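Local coordinates for zinc uptake regulation protein (Escherichia coli, PDB 4MTE) that represses zinc-uptake genes by binding their operator DNA when loaded with zinc, which serves as its cofactor, at residues L29-L34 against D49-A54; S43-L48 against T62-L67; C88-Q93 against V109-A114; T95-M100 against N135-H140. One frame throughout, in Å; residues are numbered along the deposited sequence.

Interaction 1 of 4, residues L29-L34 against D49-A54; sequences LEVLRL and DLLREA
Leu51 brings its CD1 methyl up against the aliphatic part of Glu30, with CD1 3.4 Å from Glu30 CG, as the two side chains run past each other in opposite directions. The same methyl meets Leu34 CD1 at 3.7 Å, here with the chains crossing at about a right angle. One branch of a single leucine thus serves two residues a helical turn apart on helix 26-36. CG of Leu51 is anti to the backbone N (chi1 -170°), and the end of the chain comes nearer to the other helix than the start of the side chain suggests.

Glu30 shows how a charged residue can take part in apolar packing. Its methylene CG faces Leu51, while the bend at chi2 (66°) carries CD off that line. The carboxylate then turns to its own helix, where OE2 sits in the plane of the Arg33 guanidinium, at its edge, 3.1 Å from Arg33 NH1. This is a salt bridge, although its hydrogen bond is weak.

Leu34 CD1 also extends to Leu50, 4.3 Å from Leu50 CB. On the inner side, Val31 CG2 stands 4.2 Å from Leu51 CD2, the other methyl of that leucine. Val31 continues onto Ala66 and Leu70, and Leu51 onto Val63, all on helix 60-72, which closes the buried side. Three helices therefore share one apolar centre, and the arrangement is that of the helical core of a winged-helix DNA-binding domain, in which helices 44-52 and 60-72 form the helix-turn-helix.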
# COMPACT_ATOMS: atom_id res chain seq x y z
N LEU D 29 -3.01 14.70 29.45
CA LEU D 29 -3.61 13.95 30.55
C LEU D 29 -4.62 12.94 30.01
O LEU D 29 -4.58 11.75 30.37
CB LEU D 29 -4.31 14.92 31.50
CG LEU D 29 -4.85 14.35 32.81
CD1 LEU D 29 -3.72 13.79 33.67
CD2 LEU D 29 -5.62 15.44 33.56
N GLU D 30 -5.51 13.41 29.14
CA GLU D 30 -6.52 12.55 28.52
C GLU D 30 -5.86 11.40 27.79
O GLU D 30 -6.28 10.25 27.89
CB GLU D 30 -7.39 13.36 27.55
CG GLU D 30 -8.42 12.52 26.78
CD GLU D 30 -9.50 11.94 27.68
OE1 GLU D 30 -9.66 12.43 28.82
OE2 GLU D 30 -10.19 10.99 27.24
N VAL D 31 -4.81 11.72 27.04
CA VAL D 31 -4.07 10.71 26.29
C VAL D 31 -3.49 9.71 27.27
O VAL D 31 -3.62 8.50 27.09
CB VAL D 31 -2.95 11.35 25.45
CG1 VAL D 31 -2.07 10.28 24.81
CG2 VAL D 31 -3.54 12.25 24.37
N LEU D 32 -2.85 10.23 28.31
CA LEU D 32 -2.25 9.39 29.35
C LEU D 32 -3.27 8.40 29.93
O LEU D 32 -3.02 7.20 29.97
CB LEU D 32 -1.66 10.26 30.46
CG LEU D 32 -0.84 9.55 31.54
CD1 LEU D 32 0.28 8.70 30.95
CD2 LEU D 32 -0.29 10.59 32.51
N ARG D 33 -4.42 8.91 30.36
CA ARG D 33 -5.43 8.04 30.95
C ARG D 33 -5.95 7.05 29.92
O ARG D 33 -6.09 5.86 30.22
CB ARG D 33 -6.57 8.84 31.58
CG ARG D 33 -7.33 9.74 30.63
CD ARG D 33 -8.58 10.31 31.28
NE ARG D 33 -9.48 9.24 31.70
CZ ARG D 33 -10.37 8.64 30.92
NH1 ARG D 33 -10.50 9.01 29.65
NH2 ARG D 33 -11.13 7.68 31.40
N LEU D 34 -6.23 7.52 28.71
CA LEU D 34 -6.71 6.64 27.64
C LEU D 34 -5.73 5.50 27.40
O LEU D 34 -6.14 4.36 27.17
CB LEU D 34 -6.93 7.42 26.34
CG LEU D 34 -8.15 8.34 26.28
CD1 LEU D 34 -8.13 9.14 24.98
CD2 LEU D 34 -9.45 7.55 26.40
N ASP D 49 -8.29 7.59 17.48
CA ASP D 49 -9.70 7.22 17.38
C ASP D 49 -10.40 7.27 18.74
O ASP D 49 -11.52 7.75 18.85
CB ASP D 49 -9.86 5.83 16.76
CG ASP D 49 -9.61 5.81 15.26
OD1 ASP D 49 -9.86 6.84 14.60
OD2 ASP D 49 -9.17 4.76 14.74
N LEU D 50 -9.73 6.77 19.78
CA LEU D 50 -10.27 6.86 21.13
C LEU D 50 -10.43 8.32 21.55
O LEU D 50 -11.46 8.71 22.10
CB LEU D 50 -9.35 6.15 22.14
CG LEU D 50 -9.23 4.64 22.02
CD1 LEU D 50 -8.28 4.12 23.10
CD2 LEU D 50 -10.59 3.96 22.12
N LEU D 51 -9.40 9.11 21.29
CA LEU D 51 -9.38 10.52 21.69
C LEU D 51 -10.49 11.33 21.00
O LEU D 51 -10.86 12.40 21.48
CB LEU D 51 -8.01 11.12 21.37
CG LEU D 51 -7.70 12.51 21.91
CD1 LEU D 51 -7.69 12.53 23.44
CD2 LEU D 51 -6.37 12.99 21.35
N ARG D 52 -11.01 10.82 19.89
CA ARG D 52 -12.02 11.54 19.11
C ARG D 52 -13.38 11.59 19.80
O ARG D 52 -14.10 12.57 19.67
CB ARG D 52 -12.19 10.90 17.73
CG ARG D 52 -11.13 11.28 16.72
CD ARG D 52 -11.56 10.85 15.33
NE ARG D 52 -10.48 10.92 14.36
CZ ARG D 52 -9.99 12.05 13.85
NH1 ARG D 52 -10.47 13.22 14.24
NH2 ARG D 52 -9.00 12.00 12.97
N GLU D 53 -13.72 10.52 20.51
CA GLU D 53 -15.02 10.41 21.18
C GLU D 53 -15.24 11.59 22.13
O GLU D 53 -16.38 11.99 22.38
CB GLU D 53 -15.11 9.09 21.95
CG GLU D 53 -15.00 7.86 21.07
CD GLU D 53 -14.76 6.59 21.87
OE1 GLU D 53 -15.26 6.50 23.01
OE2 GLU D 53 -14.06 5.69 21.35
N ALA D 54 -14.14 12.13 22.64
CA ALA D 54 -14.18 13.31 23.50
C ALA D 54 -13.86 14.55 22.68
O ALA D 54 -14.64 15.51 22.66
CB ALA D 54 -13.16 13.16 24.63

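Interaction 2 of 4, residues S43-L48 against T62-L67; sequences SAYDLL and TVYRAL. With nucleotides of chain F; nucleotides of chain E.
Tyr45 and Tyr64, one from each helix, converge on a single nucleotide, DA21 of chain F, while touching each other: Tyr64 OH lies at the edge of the Tyr45 ring, 4.0 Å from CE2. Tyr45 OH donates to N7 of DA21, 2.9 Å away at the ring's edge and in its plane. One face of that ring also takes the methyl of DT20 of chain F, C7 lying 3.4 Å from Tyr45 CZ. Tyr64 OH turns to DA21 OP2, 2.8 Å away, with O5' also near enough to compete for its proton. A phenylalanine in place of Tyr64 would probably leave this phosphate without its hydroxyl partner. On the other DNA strand the Arg65 guanidinium lays a face over C7 of DT6 of chain E, 3.5 Å from CZ.

Beneath the tyrosines, helical segments 44-48 and 62-67 cross at 113° and pack through aliphatic groups. Ala44 CB comes 3.4 Å from Tyr64 CZ. Val63 splits its methyls, CG2 reaching Leu48 CD1 at 3.5 Å and CG1 facing Leu47 CD2. Leu47 and Leu67 meet tip to tip.

Apolar packing thus fixes the helix-turn-helix, while the two hydroxyls meet phosphate and adenine N7 and the Tyr45 ring face packs on the thymine methyl.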
# COMPACT_ATOMS: atom_id res chain seq x y z
N SER D 43 -1.69 1.64 19.23
CA SER D 43 -1.15 2.42 18.13
C SER D 43 -1.59 3.87 18.23
O SER D 43 -2.58 4.18 18.90
CB SER D 43 -1.61 1.86 16.79
OG SER D 43 -2.93 2.28 16.50
N ALA D 44 -0.87 4.76 17.55
CA ALA D 44 -1.15 6.19 17.60
C ALA D 44 -2.54 6.51 17.05
O ALA D 44 -3.27 7.31 17.63
CB ALA D 44 -0.09 6.95 16.83
N TYR D 45 -2.91 5.88 15.94
CA TYR D 45 -4.19 6.16 15.30
C TYR D 45 -5.38 5.52 16.01
O TYR D 45 -6.49 6.05 15.98
CB TYR D 45 -4.15 5.75 13.82
CG TYR D 45 -3.50 6.81 12.95
CD1 TYR D 45 -4.26 7.68 12.18
CD2 TYR D 45 -2.12 6.95 12.93
CE1 TYR D 45 -3.66 8.65 11.40
CE2 TYR D 45 -1.51 7.92 12.15
CZ TYR D 45 -2.29 8.77 11.39
OH TYR D 45 -1.69 9.73 10.61
N ASP D 46 -5.15 4.39 16.67
CA ASP D 46 -6.18 3.81 17.53
C ASP D 46 -6.43 4.77 18.69
O ASP D 46 -7.57 5.08 19.04
CB ASP D 46 -5.73 2.45 18.07
CG ASP D 46 -5.72 1.36 17.01
OD1 ASP D 46 -6.42 1.51 15.99
OD2 ASP D 46 -5.00 0.35 17.20
N LEU D 47 -5.34 5.25 19.27
CA LEU D 47 -5.39 6.21 20.37
C LEU D 47 -6.07 7.48 19.89
O LEU D 47 -6.87 8.09 20.62
CB LEU D 47 -3.97 6.52 20.83
CG LEU D 47 -3.78 7.29 22.13
CD1 LEU D 47 -4.40 6.56 23.32
CD2 LEU D 47 -2.29 7.52 22.34
N LEU D 48 -5.76 7.88 18.66
CA LEU D 48 -6.41 9.02 18.03
C LEU D 48 -7.91 8.78 17.95
O LEU D 48 -8.71 9.64 18.31
CB LEU D 48 -5.84 9.25 16.63
CG LEU D 48 -6.47 10.38 15.81
CD1 LEU D 48 -6.42 11.71 16.54
CD2 LEU D 48 -5.77 10.48 14.46
N THR D 62 -1.88 16.04 17.34
CA THR D 62 -2.31 16.10 18.73
C THR D 62 -1.75 14.91 19.50
O THR D 62 -1.03 15.06 20.50
CB THR D 62 -3.85 16.08 18.82
OG1 THR D 62 -4.40 16.94 17.81
CG2 THR D 62 -4.33 16.51 20.18
N VAL D 63 -2.09 13.73 19.01
CA VAL D 63 -1.67 12.47 19.61
C VAL D 63 -0.15 12.37 19.65
O VAL D 63 0.42 12.00 20.67
CB VAL D 63 -2.25 11.27 18.83
CG1 VAL D 63 -1.78 9.95 19.44
CG2 VAL D 63 -3.77 11.35 18.81
N TYR D 64 0.50 12.70 18.54
CA TYR D 64 1.95 12.56 18.44
C TYR D 64 2.70 13.55 19.33
O TYR D 64 3.73 13.21 19.92
CB TYR D 64 2.39 12.67 16.98
CG TYR D 64 2.25 11.35 16.25
CD1 TYR D 64 3.26 10.40 16.30
CD2 TYR D 64 1.11 11.04 15.53
CE1 TYR D 64 3.14 9.19 15.65
CE2 TYR D 64 0.98 9.83 14.87
CZ TYR D 64 2.00 8.91 14.94
OH TYR D 64 1.88 7.70 14.29
N ARG D 65 2.18 14.77 19.44
CA ARG D 65 2.73 15.76 20.36
C ARG D 65 2.61 15.24 21.78
O ARG D 65 3.59 15.20 22.54
CB ARG D 65 1.97 17.08 20.23
CG ARG D 65 2.37 17.89 19.01
CD ARG D 65 1.33 18.95 18.68
NE ARG D 65 1.75 19.80 17.57
CZ ARG D 65 0.95 20.63 16.92
NH1 ARG D 65 -0.33 20.73 17.25
NH2 ARG D 65 1.43 21.37 15.92
N ALA D 66 1.39 14.82 22.14
CA ALA D 66 1.14 14.24 23.46
C ALA D 66 2.13 13.11 23.73
O ALA D 66 2.80 13.10 24.76
CB ALA D 66 -0.29 13.74 23.55
N LEU D 67 2.23 12.18 22.79
CA LEU D 67 3.11 11.03 22.95
C LEU D 67 4.57 11.43 23.09
O LEU D 67 5.30 10.86 23.90
CB LEU D 67 2.94 10.06 21.77
CG LEU D 67 1.65 9.24 21.77
CD1 LEU D 67 1.47 8.53 20.43
CD2 LEU D 67 1.64 8.23 22.92
P DA F 21 4.69 5.44 14.24
OP1 DA F 21 5.98 4.98 14.80
OP2 DA F 21 3.48 5.49 15.08
O5' DA F 21 4.92 6.89 13.63
C5' DA F 21 6.01 7.05 12.73
C4' DA F 21 6.05 8.47 12.18
O4' DA F 21 4.89 8.71 11.36
C3' DA F 21 6.05 9.58 13.22
O3' DA F 21 7.35 10.14 13.25
C2' DA F 21 4.97 10.57 12.75
C1' DA F 21 4.70 10.10 11.32
N9 DA F 21 3.37 10.38 10.79
C8 DA F 21 2.18 9.78 11.14
N7 DA F 21 1.15 10.25 10.47
C5 DA F 21 1.70 11.20 9.63
C6 DA F 21 1.15 12.06 8.65
N6 DA F 21 -0.15 12.11 8.33
N1 DA F 21 2.00 12.88 8.01
C2 DA F 21 3.30 12.85 8.31
N3 DA F 21 3.93 12.09 9.19
C4 DA F 21 3.07 11.29 9.82
P DT F 20 -0.28 1.31 11.94
OP1 DT F 20 0.25 0.27 12.85
OP2 DT F 20 -1.59 1.93 12.21
O5' DT F 20 0.81 2.48 11.82
C5' DT F 20 2.16 2.12 11.57
C4' DT F 20 3.02 3.35 11.34
O4' DT F 20 2.53 4.08 10.18
C3' DT F 20 3.04 4.35 12.49
O3' DT F 20 4.38 4.51 12.96
C2' DT F 20 2.48 5.63 11.88
C1' DT F 20 2.82 5.44 10.41
N1 DT F 20 2.05 6.33 9.50
C2 DT F 20 2.71 7.26 8.73
O2 DT F 20 3.92 7.41 8.73
N3 DT F 20 1.90 8.02 7.94
C4 DT F 20 0.52 7.95 7.84
O4 DT F 20 -0.12 8.69 7.09
C5 DT F 20 -0.12 6.96 8.67
C7 DT F 20 -1.61 6.79 8.66
C6 DT F 20 0.67 6.21 9.45
P DT E 6 -1.48 21.50 24.26
OP1 DT E 6 -2.47 21.06 25.26
OP2 DT E 6 -0.48 20.54 23.76
O5' DT E 6 -2.27 22.11 23.01
C5' DT E 6 -3.05 23.28 23.23
C4' DT E 6 -3.76 23.73 21.96
O4' DT E 6 -2.83 24.48 21.14
C3' DT E 6 -4.31 22.59 21.10
O3' DT E 6 -5.70 22.83 20.91
C2' DT E 6 -3.47 22.66 19.82
C1' DT E 6 -3.02 24.11 19.79
N1 DT E 6 -1.74 24.40 19.08
C2 DT E 6 -1.72 25.39 18.12
O2 DT E 6 -2.70 26.05 17.80
N3 DT E 6 -0.50 25.58 17.54
C4 DT E 6 0.69 24.93 17.79
O4 DT E 6 1.72 25.21 17.18
C5 DT E 6 0.60 23.90 18.81
C7 DT E 6 1.82 23.11 19.19
C6 DT E 6 -0.59 23.70 19.39

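Interaction 3 of 4, residues C88-Q93 against V109-A114. With ZN (zinc ion), chain N.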
# COMPACT_ATOMS: atom_id res chain seq x y z
N CYS D 88 4.17 3.21 30.99
CA CYS D 88 5.19 2.66 31.86
C CYS D 88 4.61 2.46 33.26
O CYS D 88 4.06 3.40 33.84
CB CYS D 88 6.39 3.60 31.94
SG CYS D 88 7.61 3.11 33.17
N HIS D 89 4.71 1.24 33.78
CA HIS D 89 4.21 0.93 35.12
C HIS D 89 5.35 0.92 36.13
O HIS D 89 5.27 0.25 37.15
CB HIS D 89 3.50 -0.43 35.11
CG HIS D 89 2.34 -0.50 34.16
ND1 HIS D 89 1.06 -0.16 34.53
CD2 HIS D 89 2.28 -0.88 32.86
CE1 HIS D 89 0.25 -0.31 33.50
NE2 HIS D 89 0.96 -0.75 32.47
N LEU D 90 6.40 1.68 35.83
CA LEU D 90 7.62 1.67 36.64
C LEU D 90 8.30 3.03 36.71
O LEU D 90 9.51 3.10 36.95
CB LEU D 90 8.62 0.66 36.06
CG LEU D 90 8.20 -0.80 35.94
CD1 LEU D 90 9.27 -1.56 35.16
CD2 LEU D 90 7.99 -1.43 37.31
N PHE D 91 7.56 4.11 36.50
CA PHE D 91 8.16 5.45 36.51
C PHE D 91 8.07 6.11 37.89
O PHE D 91 8.54 7.24 38.07
CB PHE D 91 7.57 6.35 35.41
CG PHE D 91 6.11 6.69 35.60
CD1 PHE D 91 5.70 7.57 36.59
CD2 PHE D 91 5.15 6.15 34.76
CE1 PHE D 91 4.37 7.88 36.76
CE2 PHE D 91 3.81 6.47 34.92
CZ PHE D 91 3.42 7.33 35.92
N ASP D 92 7.48 5.41 38.85
CA ASP D 92 7.41 5.90 40.22
C ASP D 92 8.79 5.81 40.89
O ASP D 92 9.07 6.52 41.86
CB ASP D 92 6.37 5.13 41.04
CG ASP D 92 6.48 3.63 40.87
OD1 ASP D 92 7.04 3.18 39.85
OD2 ASP D 92 6.00 2.90 41.77
N GLN D 93 9.63 4.93 40.36
CA GLN D 93 11.02 4.81 40.80
C GLN D 93 11.89 5.68 39.89
O GLN D 93 11.40 6.20 38.89
CB GLN D 93 11.47 3.35 40.71
CG GLN D 93 11.33 2.73 39.33
CD GLN D 93 11.96 1.35 39.23
OE1 GLN D 93 12.65 1.04 38.26
NE2 GLN D 93 11.72 0.51 40.24
N VAL D 109 1.03 -6.59 26.92
CA VAL D 109 2.47 -6.49 27.13
C VAL D 109 2.83 -6.28 28.60
O VAL D 109 2.10 -5.60 29.32
CB VAL D 109 3.11 -5.37 26.28
CG1 VAL D 109 2.84 -5.60 24.80
CG2 VAL D 109 2.59 -4.00 26.72
N LYS D 110 3.94 -6.87 29.02
CA LYS D 110 4.44 -6.67 30.38
C LYS D 110 5.81 -6.01 30.37
O LYS D 110 6.74 -6.51 29.73
CB LYS D 110 4.52 -8.00 31.13
CG LYS D 110 3.34 -8.27 32.06
CD LYS D 110 3.45 -7.48 33.37
CE LYS D 110 4.52 -8.07 34.28
NZ LYS D 110 4.50 -7.46 35.65
N GLU D 111 5.93 -4.87 31.06
CA GLU D 111 7.22 -4.25 31.29
C GLU D 111 7.85 -4.88 32.53
O GLU D 111 7.30 -4.78 33.62
CB GLU D 111 7.13 -2.73 31.46
CG GLU D 111 8.52 -2.10 31.42
CD GLU D 111 8.59 -0.61 31.71
OE1 GLU D 111 9.71 -0.09 31.73
OE2 GLU D 111 7.57 0.08 31.93
N GLU D 112 9.00 -5.53 32.35
CA GLU D 112 9.70 -6.17 33.45
C GLU D 112 11.15 -5.71 33.49
O GLU D 112 11.86 -5.75 32.48
CB GLU D 112 9.63 -7.69 33.32
CG GLU D 112 8.23 -8.20 33.01
CD GLU D 112 7.97 -9.60 33.53
OE1 GLU D 112 8.29 -9.87 34.71
OE2 GLU D 112 7.45 -10.44 32.76
N CYS D 113 11.59 -5.26 34.66
CA CYS D 113 12.95 -4.77 34.84
C CYS D 113 13.96 -5.89 34.63
O CYS D 113 13.62 -7.07 34.73
CB CYS D 113 13.12 -4.17 36.23
SG CYS D 113 14.71 -3.34 36.49
N ALA D 114 15.20 -5.51 34.33
CA ALA D 114 16.25 -6.48 34.07
C ALA D 114 17.61 -5.80 34.06
O ALA D 114 18.09 -5.37 33.00
CB ALA D 114 16.00 -7.21 32.75
ZN ZN N . 8.95 1.69 32.08
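This is a metal-bridged contact, in which Cys88 of the loop after strand 84-87 and Glu111 of strand 109-112 bind the same zinc ion. It belongs to the regulatory zinc site of the Fur fold, at the junction between the winged-helix domain and the sheet of the dimerisation domain. The ligands come from both sides: Cys88 SG lies 2.2 Å from the zinc, and Glu111 grips the ion with both oxygens, OE1 at 2.0 Å and OE2 at 2.1 Å. His77 and His96 complete the site, giving five donor atoms from four residues.

Glu111 reaches across because its chain is extended, with CG anti to the backbone N (chi1 -169°) and the carboxylate carried straight out beyond it. Its OE2 stands 3.3 Å from Cys88 SG, a closeness of two electron-rich atoms that the shared metal probably makes tolerable.

Leu90 packs against this group from the loop. It meets Glu111 tip to tip, its CD1 methyl 3.6 Å from Glu111 CD, and it also packs on His96, so that hydrocarbon lies beside the metal-bound carboxylate. The sulfur has a second, weaker tie within its own loop, for the backbone N of Leu90 donates a weak hydrogen bond to Cys88 SG across 3.3 Å.

Interaction 4 of 4, residues T95-M100 against N135-H140; sequences THTSAM and NVIEAH. With ZN (zinc ion), chain N.
Two parallel strands of the dimerisation-domain sheet, 99-103 and 131-140, join here, with both the backbone N and O of Met100 bonded to the partner strand. Met100 N donates to Ile137 O at 2.9 Å, and Met100 O accepts from Ala139 N at 2.7 Å. The second bond is nearly straight, 175° at the hydrogen. Beside the first bond, Ala99 CA-H makes a weaker contact with the same Ile137 O, 3.4 Å from CA.

Ile137 is the side chain that spans the pair. With CG2 anti to its backbone N, that methyl packs on Ala99 CB, 3.8 Å away. Its CD1 comes 3.1 Å from Ser98 O. The side chain also touches Val117 of helix 115-127 and Met121 of the second subunit. An alanine here would probably open a gap beside Ala99 and Ser98 and weaken the packing on Val117 and Met121.

At the start of 95-100, His96 NE2 binds the zinc ion at 2.0 Å, linking the sheet to the metal. Thr97 OG1 is held by Glu118. On its other edge, strand 135-140 pairs antiparallel with a strand of the second subunit, so the sheet runs on across the interface, as in the dimerisation domain of Fur-family repressors.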
# COMPACT_ATOMS: atom_id res chain seq x y z
N THR D 95 14.47 6.53 36.89
CA THR D 95 14.45 5.99 35.53
C THR D 95 15.13 4.63 35.44
O THR D 95 16.06 4.34 36.20
CB THR D 95 15.09 6.96 34.53
OG1 THR D 95 16.40 7.31 34.97
CG2 THR D 95 14.24 8.22 34.40
N HIS D 96 14.68 3.81 34.50
CA HIS D 96 14.97 2.39 34.51
C HIS D 96 15.30 1.83 33.13
O HIS D 96 15.08 2.49 32.11
CB HIS D 96 13.75 1.65 35.05
CG HIS D 96 12.50 1.93 34.27
ND1 HIS D 96 11.81 3.12 34.38
CD2 HIS D 96 11.82 1.19 33.36
CE1 HIS D 96 10.76 3.09 33.58
NE2 HIS D 96 10.75 1.93 32.95
N THR D 97 15.82 0.61 33.12
CA THR D 97 15.89 -0.20 31.91
C THR D 97 14.76 -1.21 32.01
O THR D 97 14.33 -1.56 33.11
CB THR D 97 17.23 -0.96 31.80
OG1 THR D 97 17.26 -1.70 30.57
CG2 THR D 97 17.43 -1.91 32.98
N SER D 98 14.26 -1.67 30.87
CA SER D 98 13.14 -2.60 30.87
C SER D 98 13.12 -3.51 29.65
O SER D 98 13.64 -3.16 28.59
CB SER D 98 11.82 -1.84 30.94
OG SER D 98 11.59 -1.11 29.75
N ALA D 99 12.51 -4.67 29.83
CA ALA D 99 12.27 -5.60 28.74
C ALA D 99 10.77 -5.79 28.59
O ALA D 99 10.07 -6.08 29.57
CB ALA D 99 12.95 -6.93 29.01
N MET D 100 10.26 -5.60 27.38
CA MET D 100 8.84 -5.74 27.10
C MET D 100 8.54 -7.16 26.65
O MET D 100 9.16 -7.66 25.71
CB MET D 100 8.41 -4.75 26.01
CG MET D 100 8.60 -3.30 26.40
SD MET D 100 7.46 -2.78 27.69
CE MET D 100 8.12 -1.17 28.10
N ASN D 135 18.87 0.85 25.45
CA ASN D 135 18.59 -0.52 25.06
C ASN D 135 17.15 -0.72 24.64
O ASN D 135 16.24 -0.11 25.20
CB ASN D 135 18.90 -1.47 26.23
CG ASN D 135 20.35 -1.90 26.28
OD1 ASN D 135 21.16 -1.48 25.45
ND2 ASN D 135 20.69 -2.72 27.26
N VAL D 136 16.95 -1.57 23.64
CA VAL D 136 15.63 -1.99 23.23
C VAL D 136 15.54 -3.50 23.38
O VAL D 136 16.14 -4.25 22.61
CB VAL D 136 15.34 -1.60 21.76
CG1 VAL D 136 13.94 -2.05 21.35
CG2 VAL D 136 15.50 -0.10 21.57
N ILE D 137 14.81 -3.94 24.40
CA ILE D 137 14.58 -5.36 24.62
C ILE D 137 13.09 -5.64 24.52
O ILE D 137 12.30 -5.17 25.34
CB ILE D 137 15.10 -5.82 25.99
CG1 ILE D 137 16.44 -5.17 26.31
CG2 ILE D 137 15.21 -7.34 26.02
CD1 ILE D 137 16.32 -3.92 27.17
N GLU D 138 12.72 -6.39 23.49
CA GLU D 138 11.33 -6.72 23.24
C GLU D 138 11.21 -8.19 22.88
O GLU D 138 11.85 -8.66 21.94
CB GLU D 138 10.77 -5.84 22.12
CG GLU D 138 10.79 -4.35 22.46
CD GLU D 138 10.30 -3.47 21.33
OE1 GLU D 138 9.82 -4.02 20.32
OE2 GLU D 138 10.40 -2.23 21.45
N ALA D 139 10.40 -8.91 23.65
CA ALA D 139 10.23 -10.34 23.47
C ALA D 139 8.84 -10.63 22.91
O ALA D 139 7.85 -10.06 23.37
CB ALA D 139 10.44 -11.07 24.80
N HIS D 140 8.79 -11.50 21.91
CA HIS D 140 7.53 -11.90 21.30
C HIS D 140 7.24 -13.36 21.61
O HIS D 140 8.15 -14.18 21.69
CB HIS D 140 7.57 -11.68 19.79
CG HIS D 140 7.58 -10.24 19.40
ND1 HIS D 140 6.44 -9.55 19.07
CD2 HIS D 140 8.60 -9.35 19.31
CE1 HIS D 140 6.75 -8.30 18.78
NE2 HIS D 140 8.06 -8.15 18.92
ZN ZN N . 8.95 1.69 32.08

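Overall arrangement
The four contacts form two neighbouring pairs. Interactions 1 and 2 have centres about 9 Å apart and share helix 44-52; Val31 CG1 touches Leu47 CD2 at 3.7 Å, so one apolar core backs the DNA-reading surface. Interactions 3 and 4 are likewise about 9 Å apart between centres and meet at the same zinc ion. They are also neighbours in the sheet, where Glu112 O and Ala99 N stand 2.9 Å apart, probably hydrogen-bonded. Between pairs the centres are about 21 to 26 Å apart, and the Leu67 side chain in interaction 2 is about 13 Å from that same zinc. Because its ligands come from both the winged-helix and sheet sides, metal binding could plausibly set how the two domains are oriented.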